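PDB 6QE2: monoacylglycerol lipase from Palaeococcus ferrophilus, which hydrolyses monoacylglycerols to glycerol and free fatty acids, as an archaeal lipase of the alpha/beta-hydrolase fold. Local coordinates for residues A[43-51]-A[61-69]; A[89-97]-A[107-115]. One frame throughout, in Å; residues are numbered along the deposited sequence.

Interaction 1. Residues A[43-51]-A[61-69]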
# COMPACT_ATOMS: atom_id res chain seq x y z
N VAL A 43 -10.91 -5.46 10.80
CA VAL A 43 -10.26 -4.79 9.68
C VAL A 43 -11.03 -3.52 9.39
O VAL A 43 -12.26 -3.55 9.24
CB VAL A 43 -10.17 -5.68 8.43
CG1 VAL A 43 -9.52 -4.90 7.27
CG2 VAL A 43 -9.39 -6.96 8.73
N TYR A 44 -10.32 -2.39 9.33
CA TYR A 44 -10.90 -1.11 8.96
C TYR A 44 -10.44 -0.82 7.54
O TYR A 44 -9.24 -0.63 7.30
CB TYR A 44 -10.47 -0.01 9.93
CG TYR A 44 -11.29 1.26 9.84
CD1 TYR A 44 -11.32 2.02 8.68
CD2 TYR A 44 -12.04 1.70 10.92
CE1 TYR A 44 -12.07 3.18 8.60
CE2 TYR A 44 -12.79 2.86 10.85
CZ TYR A 44 -12.80 3.60 9.68
OH TYR A 44 -13.54 4.75 9.60
N ALA A 45 -11.38 -0.80 6.61
CA ALA A 45 -11.07 -0.55 5.21
C ALA A 45 -11.61 0.81 4.80
O ALA A 45 -12.62 1.29 5.32
CB ALA A 45 -11.68 -1.64 4.31
N PHE A 46 -10.93 1.44 3.85
CA PHE A 46 -11.43 2.66 3.25
C PHE A 46 -10.94 2.72 1.82
O PHE A 46 -9.95 2.08 1.47
CB PHE A 46 -10.98 3.92 4.02
CG PHE A 46 -9.50 4.21 3.91
CD1 PHE A 46 -8.59 3.60 4.76
CD2 PHE A 46 -9.02 5.07 2.94
CE1 PHE A 46 -7.23 3.87 4.65
CE2 PHE A 46 -7.66 5.33 2.81
CZ PHE A 46 -6.77 4.73 3.67
N ASP A 47 -11.63 3.49 1.00
CA ASP A 47 -11.17 3.79 -0.35
C ASP A 47 -10.61 5.20 -0.36
O ASP A 47 -11.24 6.13 0.16
CB ASP A 47 -12.31 3.62 -1.37
CG ASP A 47 -12.66 2.16 -1.62
OD1 ASP A 47 -11.96 1.28 -1.08
OD2 ASP A 47 -13.62 1.89 -2.37
N TRP A 48 -9.40 5.35 -0.90
CA TRP A 48 -8.77 6.65 -1.01
C TRP A 48 -9.67 7.64 -1.73
O TRP A 48 -10.49 7.24 -2.57
CB TRP A 48 -7.46 6.57 -1.79
CG TRP A 48 -6.28 5.91 -1.16
CD1 TRP A 48 -6.21 4.66 -0.61
CD2 TRP A 48 -4.94 6.44 -1.12
NE1 TRP A 48 -4.92 4.40 -0.20
CE2 TRP A 48 -4.13 5.47 -0.51
CE3 TRP A 48 -4.36 7.64 -1.55
CZ2 TRP A 48 -2.76 5.67 -0.30
CZ3 TRP A 48 -3.01 7.84 -1.34
CH2 TRP A 48 -2.22 6.86 -0.72
N PRO A 49 -9.51 8.94 -1.48
CA PRO A 49 -10.14 9.94 -2.34
C PRO A 49 -9.79 9.67 -3.80
O PRO A 49 -8.66 9.28 -4.12
CB PRO A 49 -9.54 11.26 -1.85
CG PRO A 49 -9.11 10.99 -0.44
CD PRO A 49 -8.71 9.54 -0.40
N GLY A 50 -10.77 9.83 -4.68
CA GLY A 50 -10.52 9.58 -6.09
C GLY A 50 -10.34 8.13 -6.44
O GLY A 50 -9.77 7.81 -7.49
N HIS A 51 -10.80 7.22 -5.58
CA HIS A 51 -10.63 5.79 -5.78
C HIS A 51 -11.88 5.06 -5.33
O HIS A 51 -12.57 5.51 -4.41
CB HIS A 51 -9.43 5.24 -5.00
CG HIS A 51 -8.10 5.61 -5.58
ND1 HIS A 51 -7.54 6.86 -5.40
CD2 HIS A 51 -7.23 4.91 -6.34
CE1 HIS A 51 -6.38 6.90 -6.02
NE2 HIS A 51 -6.16 5.73 -6.60
N THR A 61 -5.37 12.72 -5.38
CA THR A 61 -5.16 12.67 -3.94
C THR A 61 -3.67 12.74 -3.64
O THR A 61 -2.87 13.14 -4.48
CB THR A 61 -5.78 11.39 -3.33
OG1 THR A 61 -5.61 11.40 -1.91
CG2 THR A 61 -5.16 10.16 -3.92
N SER A 62 -3.27 12.36 -2.44
CA SER A 62 -1.86 12.39 -2.08
C SER A 62 -1.56 11.45 -0.94
O SER A 62 -2.45 11.01 -0.25
CB SER A 62 -1.43 13.80 -1.69
OG SER A 62 -2.01 14.21 -0.48
N VAL A 63 -0.29 11.15 -0.74
CA VAL A 63 0.12 10.28 0.34
C VAL A 63 -0.17 10.96 1.67
O VAL A 63 -0.60 10.34 2.62
CB VAL A 63 1.61 9.93 0.27
CG1 VAL A 63 2.04 9.24 1.54
CG2 VAL A 63 1.90 9.07 -0.95
N GLU A 64 0.07 12.26 1.73
CA GLU A 64 -0.21 13.07 2.90
C GLU A 64 -1.70 13.04 3.24
O GLU A 64 -2.07 12.99 4.39
CB GLU A 64 0.28 14.49 2.66
CG GLU A 64 1.79 14.60 2.56
CD GLU A 64 2.34 14.31 1.19
OE1 GLU A 64 1.58 14.04 0.26
OE2 GLU A 64 3.57 14.34 1.03
N GLU A 65 -2.56 13.08 2.23
CA GLU A 65 -3.99 13.02 2.47
C GLU A 65 -4.35 11.67 3.09
O GLU A 65 -5.09 11.61 4.05
CB GLU A 65 -4.76 13.26 1.18
CG GLU A 65 -6.26 13.26 1.37
CD GLU A 65 -7.00 13.89 0.21
OE1 GLU A 65 -6.52 13.78 -0.93
OE2 GLU A 65 -8.07 14.48 0.45
N ALA A 66 -3.81 10.59 2.54
CA ALA A 66 -4.07 9.26 3.06
C ALA A 66 -3.61 9.12 4.51
O ALA A 66 -4.29 8.52 5.32
CB ALA A 66 -3.42 8.20 2.20
N MET A 67 -2.47 9.70 4.85
CA MET A 67 -1.98 9.63 6.23
C MET A 67 -2.91 10.37 7.19
O MET A 67 -3.08 9.95 8.30
CB MET A 67 -0.54 10.12 6.34
CG MET A 67 0.44 9.26 5.58
SD MET A 67 2.13 9.52 6.10
CE MET A 67 2.50 11.10 5.35
N LYS A 68 -3.51 11.47 6.74
CA LYS A 68 -4.47 12.18 7.56
C LYS A 68 -5.74 11.34 7.74
O LYS A 68 -6.37 11.39 8.78
CB LYS A 68 -4.80 13.55 6.97
CG LYS A 68 -3.72 14.57 7.23
CD LYS A 68 -4.04 15.92 6.63
CE LYS A 68 -2.91 16.90 6.86
NZ LYS A 68 -1.77 16.67 5.93
N ILE A 69 -6.11 10.57 6.73
CA ILE A 69 -7.25 9.67 6.82
C ILE A 69 -6.93 8.61 7.88
O ILE A 69 -7.75 8.31 8.72
CB ILE A 69 -7.57 9.01 5.47
CG1 ILE A 69 -8.19 10.04 4.53
CG2 ILE A 69 -8.51 7.84 5.65
CD1 ILE A 69 -8.18 9.63 3.08
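Trp48 and Pro49, in the loop that follows strand 42-46 of the alpha/beta-hydrolase sheet, meet the first turns of helix 63-77. Two CH-pi contacts carry much of the packing. Ala66 CB sits over one face of the Trp48 indole, 3.5 Å from the centroid of its six-membered ring. Ile69 CG2, anti to the backbone N, lies almost on the normal of the Phe46 ring, 3.9 Å from its centroid. Thr61 CG2 comes to the indole at its edge, 3.6 Å from Trp48 CE3. With an alanine in place of Trp48, Ala66 CB and Thr61 CG2 would probably lose their aromatic partner and a gap would open beside the helix start. Ile69 CG1, beside the backbone N (chi1 -73°), sends the CD1 methyl to Pro49 CD at 3.5 Å. The Pro49 ring also lies along the carboxylate end of Glu65.

No hydrogen bond crosses between the segments. Ser62 is the N-cap, its OG accepting from Glu65 N. Thr61 OG1 donates to Glu65 OE1 from above the carboxylate plane. In segment 43-51, a type II beta turn runs from Trp48 to His51, and His51 ND1 donates to Pro49 O at 3.0 Å, nearly straight at 170° and with the oxygen close to the imidazole plane.

Interaction 2. Residues A[89-97]-A[107-115]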
# COMPACT_ATOMS: atom_id res chain seq x y z
N GLY A 89 -0.06 2.02 -1.26
CA GLY A 89 -0.50 1.93 0.13
C GLY A 89 0.61 1.41 1.04
O GLY A 89 0.72 1.83 2.20
N GLY A 90 1.54 0.62 0.48
CA GLY A 90 2.68 0.17 1.26
C GLY A 90 3.64 1.31 1.55
O GLY A 90 4.15 1.43 2.67
N LEU A 91 3.90 2.16 0.55
CA LEU A 91 4.67 3.37 0.80
C LEU A 91 3.99 4.23 1.86
O LEU A 91 4.65 4.76 2.77
CB LEU A 91 4.83 4.15 -0.50
CG LEU A 91 5.41 5.56 -0.37
CD1 LEU A 91 6.81 5.54 0.22
CD2 LEU A 91 5.41 6.26 -1.72
N THR A 92 2.67 4.36 1.77
CA THR A 92 1.92 5.19 2.71
C THR A 92 2.04 4.69 4.14
O THR A 92 2.24 5.48 5.07
CB THR A 92 0.45 5.25 2.26
OG1 THR A 92 0.38 5.82 0.94
CG2 THR A 92 -0.38 6.09 3.22
N VAL A 93 1.91 3.38 4.36
CA VAL A 93 1.96 2.89 5.73
C VAL A 93 3.38 2.97 6.28
O VAL A 93 3.58 3.19 7.48
CB VAL A 93 1.37 1.47 5.83
CG1 VAL A 93 -0.10 1.50 5.46
CG2 VAL A 93 2.12 0.48 4.94
N ILE A 94 4.40 2.84 5.43
CA ILE A 94 5.76 3.07 5.88
C ILE A 94 5.95 4.53 6.28
O ILE A 94 6.53 4.83 7.32
CB ILE A 94 6.76 2.64 4.78
CG1 ILE A 94 6.74 1.11 4.65
CG2 ILE A 94 8.16 3.15 5.10
CD1 ILE A 94 7.40 0.59 3.40
N ARG A 95 5.45 5.46 5.46
CA ARG A 95 5.55 6.87 5.81
C ARG A 95 4.77 7.19 7.08
O ARG A 95 5.19 8.03 7.88
CB ARG A 95 5.08 7.75 4.66
CG ARG A 95 6.00 7.71 3.44
CD ARG A 95 7.32 8.46 3.69
NE ARG A 95 7.09 9.87 3.98
CZ ARG A 95 7.64 10.53 5.00
NH1 ARG A 95 8.47 9.91 5.83
NH2 ARG A 95 7.36 11.82 5.19
N TYR A 96 3.64 6.51 7.29
CA TYR A 96 2.90 6.70 8.53
C TYR A 96 3.71 6.20 9.73
O TYR A 96 3.77 6.87 10.76
CB TYR A 96 1.55 6.00 8.46
CG TYR A 96 0.60 6.53 9.51
CD1 TYR A 96 -0.22 7.62 9.24
CD2 TYR A 96 0.56 5.98 10.79
CE1 TYR A 96 -1.07 8.14 10.20
CE2 TYR A 96 -0.30 6.49 11.75
CZ TYR A 96 -1.11 7.57 11.45
OH TYR A 96 -1.96 8.08 12.40
N ALA A 97 4.34 5.03 9.59
CA ALA A 97 5.17 4.50 10.66
C ALA A 97 6.36 5.40 10.96
O ALA A 97 6.88 5.39 12.08
CB ALA A 97 5.65 3.09 10.31
N VAL A 107 3.60 -2.53 11.18
CA VAL A 107 3.29 -2.18 9.80
C VAL A 107 3.69 -3.32 8.88
O VAL A 107 4.80 -3.86 8.98
CB VAL A 107 3.96 -0.85 9.37
CG1 VAL A 107 5.47 -0.87 9.62
CG2 VAL A 107 3.66 -0.55 7.93
N VAL A 108 2.77 -3.72 8.01
CA VAL A 108 2.99 -4.74 6.99
C VAL A 108 2.86 -4.04 5.64
O VAL A 108 1.83 -3.41 5.36
CB VAL A 108 1.98 -5.89 7.08
CG1 VAL A 108 2.26 -6.93 6.00
CG2 VAL A 108 1.98 -6.51 8.48
N ALA A 109 3.90 -4.13 4.82
CA ALA A 109 3.91 -3.48 3.51
C ALA A 109 4.09 -4.54 2.44
O ALA A 109 5.11 -5.24 2.41
CB ALA A 109 5.01 -2.43 3.43
N SER A 110 3.09 -4.68 1.58
CA SER A 110 3.15 -5.56 0.41
C SER A 110 3.61 -4.74 -0.79
O SER A 110 2.98 -3.74 -1.13
CB SER A 110 1.77 -6.17 0.15
OG SER A 110 1.60 -6.53 -1.21
N SER A 111 4.70 -5.18 -1.43
CA SER A 111 5.26 -4.51 -2.60
C SER A 111 5.27 -2.99 -2.48
O SER A 111 4.75 -2.31 -3.36
CB SER A 111 4.48 -4.91 -3.86
OG SER A 111 4.46 -6.32 -4.04
N PRO A 112 5.83 -2.42 -1.41
CA PRO A 112 5.75 -0.97 -1.24
C PRO A 112 6.55 -0.24 -2.32
O PRO A 112 7.57 -0.73 -2.81
CB PRO A 112 6.36 -0.74 0.15
CG PRO A 112 7.25 -1.92 0.37
CD PRO A 112 6.57 -3.07 -0.31
N ALA A 113 6.04 0.92 -2.70
CA ALA A 113 6.65 1.74 -3.76
C ALA A 113 7.86 2.45 -3.17
O ALA A 113 7.77 3.56 -2.65
CB ALA A 113 5.63 2.72 -4.32
N LEU A 114 9.03 1.80 -3.27
CA LEU A 114 10.26 2.31 -2.68
C LEU A 114 11.38 2.50 -3.70
O LEU A 114 12.47 2.95 -3.34
CB LEU A 114 10.74 1.36 -1.57
CG LEU A 114 9.80 1.27 -0.36
CD1 LEU A 114 10.22 0.13 0.55
CD2 LEU A 114 9.80 2.58 0.41
N ALA A 115 11.14 2.13 -4.95
CA ALA A 115 12.10 2.31 -6.03
C ALA A 115 11.32 2.56 -7.31
O ALA A 115 10.24 1.99 -7.50
CB ALA A 115 13.01 1.08 -6.19
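Val93 CG2 stands between its backbone N and carbonyl carbon, while Val107 CG2 is anti to its own N; these rotations bring the two methyls to 3.5 Å. Ile94 has CG1 anti to the carbonyl carbon (chi1 -70°) and an extended end (chi2 166°), which carries CD1 against three residues of the other segment. It meets Pro112 CB at 3.7 Å, Ala109 CB at 3.9 Å and Leu114 CD1 at 4.0 Å. Ala97 CB extends the apolar row to Val107 CG1.

At Gly90 the backbones themselves come together, with its CA 4.1 Å from Pro112 CA. With no side chain on Gly90, Pro112 CB can approach Gly90 C to 3.7 Å. Leu91 covers Ala113 O, with CD1 at 3.6 Å; this buried oxygen has no hydrogen-bond partner in the model. Ala113 is the centre of an inverse gamma turn, and it touches a bound lauryl dimethylamine-N-oxide.

The contact belongs to the beta-alpha-beta unit of strand 82-86, helix 88-99 and strand 106-110. The axes of segments 89-97 and 107-110 come within 7.2 Å and run nearly antiparallel, at 154°. Strand 106-110 lies between strands 82-86 and 195-200, and helix 209-217 packs against Ile94, Pro112 and Leu114.

Overall arrangement
The contacts come in series along the chain: interaction 1 closes before interaction 2 opens. Their centres lie about 13 Å apart, and both reach the same mixed sheet, through strand 42-46 and strand 106-110. Helices 63-77 and 88-99 join them directly. Trp48 CH2 lies 3.3 Å from Thr92 OG1, and Ala66 CB packs on Thr92 CG2. Further along, Met67 lies against Arg95 and Tyr96. A GxSxG pattern (Gly85, Ser87, Gly89), consistent with the nucleophile elbow of this fold, leads into interaction 2. Both contacts thus border the probable nucleophile elbow of the lipase, interaction 1 through Trp48 and interaction 2 through Gly89.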